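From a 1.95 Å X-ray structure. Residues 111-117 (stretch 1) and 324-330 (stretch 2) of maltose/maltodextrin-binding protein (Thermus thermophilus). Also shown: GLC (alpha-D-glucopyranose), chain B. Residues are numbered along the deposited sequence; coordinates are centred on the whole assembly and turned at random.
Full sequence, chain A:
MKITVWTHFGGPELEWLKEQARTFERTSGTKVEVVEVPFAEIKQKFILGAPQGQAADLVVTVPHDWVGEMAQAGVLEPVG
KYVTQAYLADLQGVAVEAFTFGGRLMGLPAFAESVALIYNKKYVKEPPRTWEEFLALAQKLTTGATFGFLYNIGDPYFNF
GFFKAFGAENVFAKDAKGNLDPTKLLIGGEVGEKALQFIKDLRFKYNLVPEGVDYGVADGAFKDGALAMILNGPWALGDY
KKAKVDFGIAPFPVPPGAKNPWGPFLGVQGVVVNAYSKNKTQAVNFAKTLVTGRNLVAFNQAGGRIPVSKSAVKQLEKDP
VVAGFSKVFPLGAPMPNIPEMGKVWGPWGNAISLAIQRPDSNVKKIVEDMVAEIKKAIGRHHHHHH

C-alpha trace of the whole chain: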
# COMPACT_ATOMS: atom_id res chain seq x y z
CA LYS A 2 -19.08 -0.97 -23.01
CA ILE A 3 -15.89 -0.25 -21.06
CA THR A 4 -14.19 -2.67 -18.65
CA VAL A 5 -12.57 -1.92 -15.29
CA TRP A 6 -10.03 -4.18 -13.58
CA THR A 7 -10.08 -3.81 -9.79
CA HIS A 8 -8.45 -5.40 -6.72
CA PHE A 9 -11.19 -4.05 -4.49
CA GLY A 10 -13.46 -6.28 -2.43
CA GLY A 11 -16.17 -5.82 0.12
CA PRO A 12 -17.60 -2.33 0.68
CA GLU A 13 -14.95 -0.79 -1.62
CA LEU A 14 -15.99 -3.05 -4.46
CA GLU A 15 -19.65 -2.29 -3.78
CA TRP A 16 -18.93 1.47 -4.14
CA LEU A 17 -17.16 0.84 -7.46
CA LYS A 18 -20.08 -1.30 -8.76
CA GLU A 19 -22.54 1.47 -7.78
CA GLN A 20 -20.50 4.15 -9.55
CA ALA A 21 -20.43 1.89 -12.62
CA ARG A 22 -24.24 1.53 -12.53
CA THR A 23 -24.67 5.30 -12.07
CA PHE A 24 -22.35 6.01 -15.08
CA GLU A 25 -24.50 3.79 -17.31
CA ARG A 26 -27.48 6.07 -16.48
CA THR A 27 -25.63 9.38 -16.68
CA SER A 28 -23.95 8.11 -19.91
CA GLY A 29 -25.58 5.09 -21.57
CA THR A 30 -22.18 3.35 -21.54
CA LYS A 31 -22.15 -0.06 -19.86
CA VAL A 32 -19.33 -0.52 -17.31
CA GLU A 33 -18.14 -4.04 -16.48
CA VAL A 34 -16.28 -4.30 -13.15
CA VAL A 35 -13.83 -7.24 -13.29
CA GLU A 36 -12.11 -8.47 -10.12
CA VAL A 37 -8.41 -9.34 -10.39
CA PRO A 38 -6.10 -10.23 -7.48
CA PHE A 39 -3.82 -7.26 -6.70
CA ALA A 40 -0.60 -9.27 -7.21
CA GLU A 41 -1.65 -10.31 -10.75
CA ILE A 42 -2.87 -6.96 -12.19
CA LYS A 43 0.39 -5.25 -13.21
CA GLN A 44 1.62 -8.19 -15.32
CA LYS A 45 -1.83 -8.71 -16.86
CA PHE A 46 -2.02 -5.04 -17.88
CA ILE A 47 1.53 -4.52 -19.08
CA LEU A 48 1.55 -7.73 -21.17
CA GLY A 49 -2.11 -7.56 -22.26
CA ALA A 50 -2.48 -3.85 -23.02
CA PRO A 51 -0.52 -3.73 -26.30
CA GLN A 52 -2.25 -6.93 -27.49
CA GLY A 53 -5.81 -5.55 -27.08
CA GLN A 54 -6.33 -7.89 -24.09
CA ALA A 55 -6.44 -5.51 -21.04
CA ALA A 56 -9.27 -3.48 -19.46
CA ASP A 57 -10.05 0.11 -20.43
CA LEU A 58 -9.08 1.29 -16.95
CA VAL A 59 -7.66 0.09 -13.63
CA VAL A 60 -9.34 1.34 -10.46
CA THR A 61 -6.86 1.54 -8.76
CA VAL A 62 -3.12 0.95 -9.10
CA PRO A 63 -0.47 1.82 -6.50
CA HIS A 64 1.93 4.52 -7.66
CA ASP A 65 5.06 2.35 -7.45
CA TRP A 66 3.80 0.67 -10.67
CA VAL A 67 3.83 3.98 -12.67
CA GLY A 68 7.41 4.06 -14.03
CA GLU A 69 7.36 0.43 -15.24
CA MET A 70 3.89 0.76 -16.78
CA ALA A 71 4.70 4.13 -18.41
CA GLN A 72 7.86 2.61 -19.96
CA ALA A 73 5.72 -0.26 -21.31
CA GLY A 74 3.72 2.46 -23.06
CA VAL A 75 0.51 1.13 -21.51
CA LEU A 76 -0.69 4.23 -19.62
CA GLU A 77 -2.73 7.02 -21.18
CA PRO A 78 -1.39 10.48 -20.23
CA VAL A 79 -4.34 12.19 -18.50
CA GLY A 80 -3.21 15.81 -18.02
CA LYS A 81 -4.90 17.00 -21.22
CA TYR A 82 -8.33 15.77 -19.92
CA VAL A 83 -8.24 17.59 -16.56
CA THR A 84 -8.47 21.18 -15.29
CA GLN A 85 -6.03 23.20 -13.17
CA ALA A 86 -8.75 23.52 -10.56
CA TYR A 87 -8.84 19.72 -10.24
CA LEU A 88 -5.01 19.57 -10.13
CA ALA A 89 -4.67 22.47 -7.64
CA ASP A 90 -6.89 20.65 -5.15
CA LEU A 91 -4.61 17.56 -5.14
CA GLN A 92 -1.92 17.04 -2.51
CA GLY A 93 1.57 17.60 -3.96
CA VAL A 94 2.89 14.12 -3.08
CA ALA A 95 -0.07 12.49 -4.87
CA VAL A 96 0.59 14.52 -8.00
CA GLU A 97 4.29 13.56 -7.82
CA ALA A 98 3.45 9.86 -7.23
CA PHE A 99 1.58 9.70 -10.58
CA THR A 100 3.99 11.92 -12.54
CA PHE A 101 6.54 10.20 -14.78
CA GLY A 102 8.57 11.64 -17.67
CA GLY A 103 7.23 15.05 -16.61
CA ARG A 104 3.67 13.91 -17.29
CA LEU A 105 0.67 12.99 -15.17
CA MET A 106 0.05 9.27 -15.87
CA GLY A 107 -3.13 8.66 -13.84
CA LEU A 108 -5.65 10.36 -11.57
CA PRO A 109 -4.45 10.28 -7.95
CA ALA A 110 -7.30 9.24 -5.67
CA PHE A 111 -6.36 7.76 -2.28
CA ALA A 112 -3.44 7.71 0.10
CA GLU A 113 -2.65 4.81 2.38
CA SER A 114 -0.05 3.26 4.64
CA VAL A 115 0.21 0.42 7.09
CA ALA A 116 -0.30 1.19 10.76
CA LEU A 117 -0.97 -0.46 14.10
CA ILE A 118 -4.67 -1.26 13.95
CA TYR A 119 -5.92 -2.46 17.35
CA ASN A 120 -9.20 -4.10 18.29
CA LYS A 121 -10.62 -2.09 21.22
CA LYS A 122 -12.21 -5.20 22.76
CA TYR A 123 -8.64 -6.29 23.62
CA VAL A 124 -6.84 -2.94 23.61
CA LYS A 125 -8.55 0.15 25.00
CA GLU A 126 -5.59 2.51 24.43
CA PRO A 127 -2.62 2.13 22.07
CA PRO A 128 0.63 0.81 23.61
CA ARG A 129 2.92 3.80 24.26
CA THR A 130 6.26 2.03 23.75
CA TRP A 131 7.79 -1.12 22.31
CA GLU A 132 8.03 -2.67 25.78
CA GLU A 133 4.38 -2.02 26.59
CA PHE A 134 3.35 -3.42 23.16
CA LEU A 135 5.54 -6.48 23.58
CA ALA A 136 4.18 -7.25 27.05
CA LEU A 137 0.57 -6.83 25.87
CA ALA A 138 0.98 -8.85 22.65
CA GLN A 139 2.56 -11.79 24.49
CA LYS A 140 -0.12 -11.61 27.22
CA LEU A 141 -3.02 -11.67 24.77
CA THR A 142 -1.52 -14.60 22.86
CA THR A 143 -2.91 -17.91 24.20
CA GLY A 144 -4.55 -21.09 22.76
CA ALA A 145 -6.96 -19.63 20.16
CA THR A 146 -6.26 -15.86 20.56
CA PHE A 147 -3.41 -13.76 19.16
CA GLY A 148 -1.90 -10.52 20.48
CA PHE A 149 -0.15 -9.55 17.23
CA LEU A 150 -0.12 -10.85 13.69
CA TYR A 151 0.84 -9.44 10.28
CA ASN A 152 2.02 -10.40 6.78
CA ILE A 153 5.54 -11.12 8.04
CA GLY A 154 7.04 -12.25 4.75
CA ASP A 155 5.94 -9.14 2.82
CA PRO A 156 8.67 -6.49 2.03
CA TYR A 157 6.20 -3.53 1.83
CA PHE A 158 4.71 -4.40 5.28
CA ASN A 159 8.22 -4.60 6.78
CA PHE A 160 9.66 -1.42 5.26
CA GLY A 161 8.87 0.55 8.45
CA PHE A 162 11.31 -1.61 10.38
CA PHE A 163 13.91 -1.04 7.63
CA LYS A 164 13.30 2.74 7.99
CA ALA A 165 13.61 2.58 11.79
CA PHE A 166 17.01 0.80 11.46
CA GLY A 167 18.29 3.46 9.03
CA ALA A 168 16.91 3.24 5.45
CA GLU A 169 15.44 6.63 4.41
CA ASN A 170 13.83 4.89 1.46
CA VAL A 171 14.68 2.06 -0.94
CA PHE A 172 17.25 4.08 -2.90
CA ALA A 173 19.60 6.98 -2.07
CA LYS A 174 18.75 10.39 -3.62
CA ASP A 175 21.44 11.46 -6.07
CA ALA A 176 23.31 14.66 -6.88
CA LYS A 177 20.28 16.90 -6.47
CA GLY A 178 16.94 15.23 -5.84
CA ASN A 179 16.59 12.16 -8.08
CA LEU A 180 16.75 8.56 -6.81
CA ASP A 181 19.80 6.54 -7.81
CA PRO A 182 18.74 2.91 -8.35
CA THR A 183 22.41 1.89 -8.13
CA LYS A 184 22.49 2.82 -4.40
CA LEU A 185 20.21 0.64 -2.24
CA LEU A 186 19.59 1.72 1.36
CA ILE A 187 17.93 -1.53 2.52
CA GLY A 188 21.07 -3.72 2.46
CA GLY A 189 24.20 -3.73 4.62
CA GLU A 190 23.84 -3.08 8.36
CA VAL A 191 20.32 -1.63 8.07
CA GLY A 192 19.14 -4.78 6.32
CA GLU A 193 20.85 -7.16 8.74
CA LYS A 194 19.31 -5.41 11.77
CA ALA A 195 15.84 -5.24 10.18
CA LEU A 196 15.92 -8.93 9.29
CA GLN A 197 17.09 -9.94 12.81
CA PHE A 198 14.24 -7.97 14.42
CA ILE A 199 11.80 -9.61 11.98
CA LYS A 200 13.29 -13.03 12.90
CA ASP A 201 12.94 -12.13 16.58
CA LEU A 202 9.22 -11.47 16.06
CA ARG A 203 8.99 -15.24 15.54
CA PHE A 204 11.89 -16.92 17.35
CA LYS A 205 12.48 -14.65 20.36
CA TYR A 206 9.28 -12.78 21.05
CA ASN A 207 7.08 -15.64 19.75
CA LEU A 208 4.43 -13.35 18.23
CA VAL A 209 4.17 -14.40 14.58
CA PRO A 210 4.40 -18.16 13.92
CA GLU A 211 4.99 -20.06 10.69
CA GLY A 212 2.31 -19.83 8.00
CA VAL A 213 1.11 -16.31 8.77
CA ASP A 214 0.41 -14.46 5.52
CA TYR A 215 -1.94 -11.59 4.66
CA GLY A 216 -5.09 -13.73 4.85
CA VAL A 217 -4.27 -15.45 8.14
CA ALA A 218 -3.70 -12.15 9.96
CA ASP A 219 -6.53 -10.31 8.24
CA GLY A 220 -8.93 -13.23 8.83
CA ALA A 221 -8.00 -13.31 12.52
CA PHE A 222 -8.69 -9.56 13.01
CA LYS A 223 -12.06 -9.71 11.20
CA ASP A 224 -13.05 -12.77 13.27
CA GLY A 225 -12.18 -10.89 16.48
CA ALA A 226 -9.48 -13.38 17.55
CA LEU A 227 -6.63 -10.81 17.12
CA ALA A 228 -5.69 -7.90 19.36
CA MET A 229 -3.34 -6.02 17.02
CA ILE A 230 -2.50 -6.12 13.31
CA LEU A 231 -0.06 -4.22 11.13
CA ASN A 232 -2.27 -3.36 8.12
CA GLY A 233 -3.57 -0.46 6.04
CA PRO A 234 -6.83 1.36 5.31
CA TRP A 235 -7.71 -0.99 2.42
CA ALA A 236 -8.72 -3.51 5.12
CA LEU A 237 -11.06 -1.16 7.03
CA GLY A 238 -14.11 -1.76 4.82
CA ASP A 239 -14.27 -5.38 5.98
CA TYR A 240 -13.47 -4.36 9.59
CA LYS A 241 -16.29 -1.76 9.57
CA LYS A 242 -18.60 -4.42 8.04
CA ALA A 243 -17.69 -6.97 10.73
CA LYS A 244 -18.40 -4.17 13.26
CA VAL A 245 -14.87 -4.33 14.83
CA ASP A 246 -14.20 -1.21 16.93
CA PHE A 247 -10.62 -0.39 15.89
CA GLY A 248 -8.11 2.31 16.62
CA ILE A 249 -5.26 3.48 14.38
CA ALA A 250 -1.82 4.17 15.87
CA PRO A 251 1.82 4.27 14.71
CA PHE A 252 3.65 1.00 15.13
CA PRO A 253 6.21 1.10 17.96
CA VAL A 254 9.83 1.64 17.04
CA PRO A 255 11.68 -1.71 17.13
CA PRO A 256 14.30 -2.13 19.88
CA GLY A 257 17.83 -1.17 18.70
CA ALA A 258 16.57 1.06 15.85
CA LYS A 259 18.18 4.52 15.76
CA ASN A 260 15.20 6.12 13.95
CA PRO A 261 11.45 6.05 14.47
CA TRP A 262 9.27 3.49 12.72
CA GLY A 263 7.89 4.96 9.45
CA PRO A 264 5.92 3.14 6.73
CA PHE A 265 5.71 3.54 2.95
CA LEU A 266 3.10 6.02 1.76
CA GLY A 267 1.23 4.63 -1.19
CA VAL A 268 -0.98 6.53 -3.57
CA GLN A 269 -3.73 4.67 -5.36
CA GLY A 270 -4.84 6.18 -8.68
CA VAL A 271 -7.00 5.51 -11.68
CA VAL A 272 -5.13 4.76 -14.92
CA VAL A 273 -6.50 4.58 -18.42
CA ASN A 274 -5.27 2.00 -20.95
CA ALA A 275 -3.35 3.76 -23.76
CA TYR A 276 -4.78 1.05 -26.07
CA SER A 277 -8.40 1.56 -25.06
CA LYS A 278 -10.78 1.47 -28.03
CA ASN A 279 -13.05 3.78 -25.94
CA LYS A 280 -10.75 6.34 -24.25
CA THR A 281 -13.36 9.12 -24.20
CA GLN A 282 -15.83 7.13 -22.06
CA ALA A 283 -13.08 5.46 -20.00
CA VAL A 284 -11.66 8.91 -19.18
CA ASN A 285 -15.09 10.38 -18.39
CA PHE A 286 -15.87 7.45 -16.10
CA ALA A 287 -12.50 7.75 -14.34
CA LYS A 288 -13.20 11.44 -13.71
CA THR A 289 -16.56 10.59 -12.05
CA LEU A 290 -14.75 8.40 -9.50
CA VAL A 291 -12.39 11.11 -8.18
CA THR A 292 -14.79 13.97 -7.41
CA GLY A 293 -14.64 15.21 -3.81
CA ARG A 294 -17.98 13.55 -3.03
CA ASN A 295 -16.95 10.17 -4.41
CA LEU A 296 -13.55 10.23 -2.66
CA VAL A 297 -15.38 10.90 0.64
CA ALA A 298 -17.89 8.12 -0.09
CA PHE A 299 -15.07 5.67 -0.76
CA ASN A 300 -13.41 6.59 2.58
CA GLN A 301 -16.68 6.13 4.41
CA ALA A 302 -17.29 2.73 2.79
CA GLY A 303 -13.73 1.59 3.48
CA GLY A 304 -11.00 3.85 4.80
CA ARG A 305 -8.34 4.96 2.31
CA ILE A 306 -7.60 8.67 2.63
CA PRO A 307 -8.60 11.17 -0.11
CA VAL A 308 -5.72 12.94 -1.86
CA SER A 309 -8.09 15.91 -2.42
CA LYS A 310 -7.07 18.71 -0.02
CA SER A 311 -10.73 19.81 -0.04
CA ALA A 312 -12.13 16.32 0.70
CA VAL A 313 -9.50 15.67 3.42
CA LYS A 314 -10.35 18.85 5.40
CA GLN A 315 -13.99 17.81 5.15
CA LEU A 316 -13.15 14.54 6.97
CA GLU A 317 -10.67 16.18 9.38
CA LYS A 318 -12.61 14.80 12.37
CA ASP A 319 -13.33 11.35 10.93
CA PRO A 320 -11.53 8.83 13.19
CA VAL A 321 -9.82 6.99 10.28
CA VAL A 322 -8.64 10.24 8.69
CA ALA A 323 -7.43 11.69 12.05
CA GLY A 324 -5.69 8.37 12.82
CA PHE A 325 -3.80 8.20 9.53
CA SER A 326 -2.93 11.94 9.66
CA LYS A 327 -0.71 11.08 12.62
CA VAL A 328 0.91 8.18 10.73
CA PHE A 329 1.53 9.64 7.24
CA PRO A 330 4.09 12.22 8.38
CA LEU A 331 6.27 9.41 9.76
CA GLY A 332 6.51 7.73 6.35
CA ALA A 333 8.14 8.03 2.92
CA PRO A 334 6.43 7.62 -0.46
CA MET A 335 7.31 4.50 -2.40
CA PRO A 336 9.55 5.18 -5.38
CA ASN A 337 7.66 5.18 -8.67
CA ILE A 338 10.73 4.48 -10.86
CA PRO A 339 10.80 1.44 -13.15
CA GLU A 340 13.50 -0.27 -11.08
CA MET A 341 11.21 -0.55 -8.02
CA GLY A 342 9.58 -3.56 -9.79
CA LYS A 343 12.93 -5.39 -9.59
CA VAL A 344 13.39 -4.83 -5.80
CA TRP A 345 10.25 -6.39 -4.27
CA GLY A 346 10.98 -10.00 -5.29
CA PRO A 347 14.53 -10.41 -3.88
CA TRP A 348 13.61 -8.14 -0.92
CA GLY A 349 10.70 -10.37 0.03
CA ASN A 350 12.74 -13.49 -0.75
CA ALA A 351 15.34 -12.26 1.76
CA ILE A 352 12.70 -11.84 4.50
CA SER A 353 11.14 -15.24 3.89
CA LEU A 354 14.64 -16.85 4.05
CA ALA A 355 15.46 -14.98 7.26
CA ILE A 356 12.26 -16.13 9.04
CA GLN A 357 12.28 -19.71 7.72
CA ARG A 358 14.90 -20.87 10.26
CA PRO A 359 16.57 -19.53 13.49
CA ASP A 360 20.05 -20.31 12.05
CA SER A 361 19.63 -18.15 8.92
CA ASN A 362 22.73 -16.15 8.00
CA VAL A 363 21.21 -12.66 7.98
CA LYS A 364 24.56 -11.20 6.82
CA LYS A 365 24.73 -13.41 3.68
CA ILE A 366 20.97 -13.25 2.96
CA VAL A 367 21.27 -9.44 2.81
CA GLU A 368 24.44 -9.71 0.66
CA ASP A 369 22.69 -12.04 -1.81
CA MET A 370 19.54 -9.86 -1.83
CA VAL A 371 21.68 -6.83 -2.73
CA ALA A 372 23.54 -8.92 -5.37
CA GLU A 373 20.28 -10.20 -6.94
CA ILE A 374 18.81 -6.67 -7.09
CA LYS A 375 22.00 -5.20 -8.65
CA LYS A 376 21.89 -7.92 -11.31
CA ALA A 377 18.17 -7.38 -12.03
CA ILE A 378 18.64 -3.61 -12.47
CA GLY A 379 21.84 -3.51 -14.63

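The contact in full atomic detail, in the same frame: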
# COMPACT_ATOMS: atom_id res chain seq x y z
N PHE A 111 -6.41 8.10 -3.71
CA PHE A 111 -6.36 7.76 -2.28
C PHE A 111 -4.95 7.57 -1.80
O PHE A 111 -4.06 7.13 -2.55
CB PHE A 111 -7.17 6.48 -2.02
CG PHE A 111 -8.51 6.46 -2.70
CD1 PHE A 111 -9.52 7.30 -2.27
CD2 PHE A 111 -8.75 5.60 -3.76
CE1 PHE A 111 -10.77 7.30 -2.92
CE2 PHE A 111 -9.99 5.59 -4.39
CZ PHE A 111 -10.99 6.45 -3.96
N ALA A 112 -4.72 7.93 -0.55
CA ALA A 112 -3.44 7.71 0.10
C ALA A 112 -3.63 6.67 1.18
O ALA A 112 -4.72 6.53 1.76
CB ALA A 112 -2.90 9.01 0.68
N GLU A 113 -2.57 5.91 1.45
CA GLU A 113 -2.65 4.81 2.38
C GLU A 113 -1.28 4.49 2.94
O GLU A 113 -0.27 4.80 2.33
CB GLU A 113 -3.17 3.57 1.66
CG GLU A 113 -2.28 3.14 0.48
CD GLU A 113 -2.92 2.12 -0.41
OE1 GLU A 113 -4.13 1.94 -0.27
OE2 GLU A 113 -2.21 1.47 -1.23
N SER A 114 -1.27 3.82 4.08
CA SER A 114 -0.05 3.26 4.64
C SER A 114 -0.47 2.18 5.60
O SER A 114 -1.62 2.15 6.05
CB SER A 114 0.77 4.34 5.37
OG SER A 114 0.29 4.55 6.69
N VAL A 115 0.45 1.29 5.95
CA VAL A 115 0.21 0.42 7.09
C VAL A 115 0.32 1.21 8.39
O VAL A 115 0.91 2.30 8.47
CB VAL A 115 1.15 -0.84 7.13
CG1 VAL A 115 0.88 -1.72 5.91
CG2 VAL A 115 2.65 -0.45 7.27
N ALA A 116 -0.30 0.64 9.42
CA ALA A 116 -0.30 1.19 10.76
C ALA A 116 -0.69 0.08 11.76
O ALA A 116 -1.13 -1.01 11.37
CB ALA A 116 -1.30 2.33 10.88
N LEU A 117 -0.53 0.39 13.03
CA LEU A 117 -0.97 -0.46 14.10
C LEU A 117 -2.48 -0.25 14.25
O LEU A 117 -2.94 0.80 14.70
CB LEU A 117 -0.23 -0.14 15.41
CG LEU A 117 -0.72 -0.97 16.60
CD1 LEU A 117 -0.32 -2.43 16.38
CD2 LEU A 117 -0.17 -0.43 17.90
N GLY A 324 -6.66 9.41 12.51
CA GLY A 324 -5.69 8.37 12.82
C GLY A 324 -4.54 8.32 11.82
O GLY A 324 -3.36 8.36 12.19
N PHE A 325 -4.86 8.24 10.55
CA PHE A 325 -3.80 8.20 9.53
C PHE A 325 -3.04 9.51 9.32
O PHE A 325 -1.88 9.48 8.85
CB PHE A 325 -4.32 7.62 8.22
CG PHE A 325 -4.45 6.13 8.25
CD1 PHE A 325 -3.32 5.32 8.07
CD2 PHE A 325 -5.66 5.53 8.50
CE1 PHE A 325 -3.42 3.95 8.13
CE2 PHE A 325 -5.76 4.15 8.55
CZ PHE A 325 -4.63 3.37 8.38
N SER A 326 -3.63 10.64 9.69
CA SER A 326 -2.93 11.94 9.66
C SER A 326 -1.76 12.00 10.65
O SER A 326 -0.85 12.82 10.51
CB SER A 326 -3.90 13.11 9.93
OG SER A 326 -4.01 13.44 11.32
N LYS A 327 -1.78 11.14 11.65
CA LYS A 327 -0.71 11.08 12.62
C LYS A 327 0.34 10.05 12.21
O LYS A 327 1.43 10.01 12.78
CB LYS A 327 -1.29 10.79 14.00
CG LYS A 327 -2.13 11.98 14.59
CD LYS A 327 -1.20 13.15 15.00
CE LYS A 327 -1.91 14.55 15.05
NZ LYS A 327 -2.07 15.21 13.71
N VAL A 328 0.01 9.22 11.22
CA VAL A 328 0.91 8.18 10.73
C VAL A 328 1.62 8.63 9.46
O VAL A 328 2.83 8.43 9.32
CB VAL A 328 0.15 6.83 10.49
CG1 VAL A 328 1.07 5.81 9.81
CG2 VAL A 328 -0.41 6.28 11.78
N PHE A 329 0.91 9.27 8.53
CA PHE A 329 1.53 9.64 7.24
C PHE A 329 2.80 10.46 7.34
O PHE A 329 3.73 10.24 6.59
CB PHE A 329 0.55 10.35 6.29
CG PHE A 329 -0.56 9.46 5.75
CD1 PHE A 329 -0.54 8.06 5.89
CD2 PHE A 329 -1.63 10.03 5.07
CE1 PHE A 329 -1.56 7.29 5.37
CE2 PHE A 329 -2.66 9.27 4.57
CZ PHE A 329 -2.62 7.88 4.70
N PRO A 330 2.85 11.44 8.26
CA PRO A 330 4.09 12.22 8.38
C PRO A 330 5.33 11.45 8.82
O PRO A 330 6.44 11.95 8.66
CB PRO A 330 3.73 13.28 9.42
CG PRO A 330 2.25 13.38 9.35
CD PRO A 330 1.81 11.95 9.17
C1 GLC B . -1.60 -3.28 -0.16
C2 GLC B . -1.13 -1.96 -0.72
C3 GLC B . -0.11 -2.22 -1.85
C4 GLC B . 1.02 -3.15 -1.44
C5 GLC B . 0.45 -4.41 -0.80
C6 GLC B . 1.57 -5.29 -0.23
O2 GLC B . -2.24 -1.23 -1.25
O3 GLC B . 0.42 -0.99 -2.32
O4 GLC B . 1.82 -3.49 -2.58
O5 GLC B . -0.48 -4.08 0.26
O6 GLC B . 1.21 -6.67 -0.20

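No hydrogen bond crosses between these two stretches, yet a serine sits at the middle of the contact, and its backbone N and O are buried there without a partner anywhere in the model. The serine hydroxyl pays its own cost locally: with chi1 in the p well, Ser-114 OG donates to Val-115 O at 2.9 Å. Thus tied back to its own chain, Ser-114 OG packs against carbon, 3.5 Å from Val-328 CG1 and 3.6 Å from Phe-329 CE1, at the edge of that ring and near its plane. Ser-114 O has no such remedy and rests 3.3 Å from Phe-325 CE1.

Stretch 1 follows an alternating rule. Ala-112, Ser-114 and Ala-116 point their CA-to-CB bonds toward stretch 2, while Glu-113 and Val-115 point away. The three facing side chains are small, and the side chains they meet are larger: Ala-112 CB meets Phe-329 CE2 at 3.9 Å, and Ala-116 CB meets Phe-325 CE1 at 3.8 Å and Val-328 CG2 at 4.1 Å. With side chains this short, the Phe-329 ring lies close to the backbone, with its CE1 3.7 Å from Glu-113 C.

On stretch 2, the turn of the chain gathers the three apolar residues. Phe-325 O accepts from Phe-329 N at 2.8 Å and from Val-328 N at 3.0 Å, satisfying these backbone atoms while Phe-325 and Val-328 face stretch 1. Phe-329 leaves the backbone sideways, but its ring reaches nearer and gives up the most surface, 65 Å² of the 277 Å² buried in all. Lys-327 stays exposed and out of reach.

Glu-113, pointing away from stretch 2, serves the ligand instead: its OE2 accepts a hydrogen bond from GLC O2 at 2.7 Å, fitting a maltodextrin-binding protein.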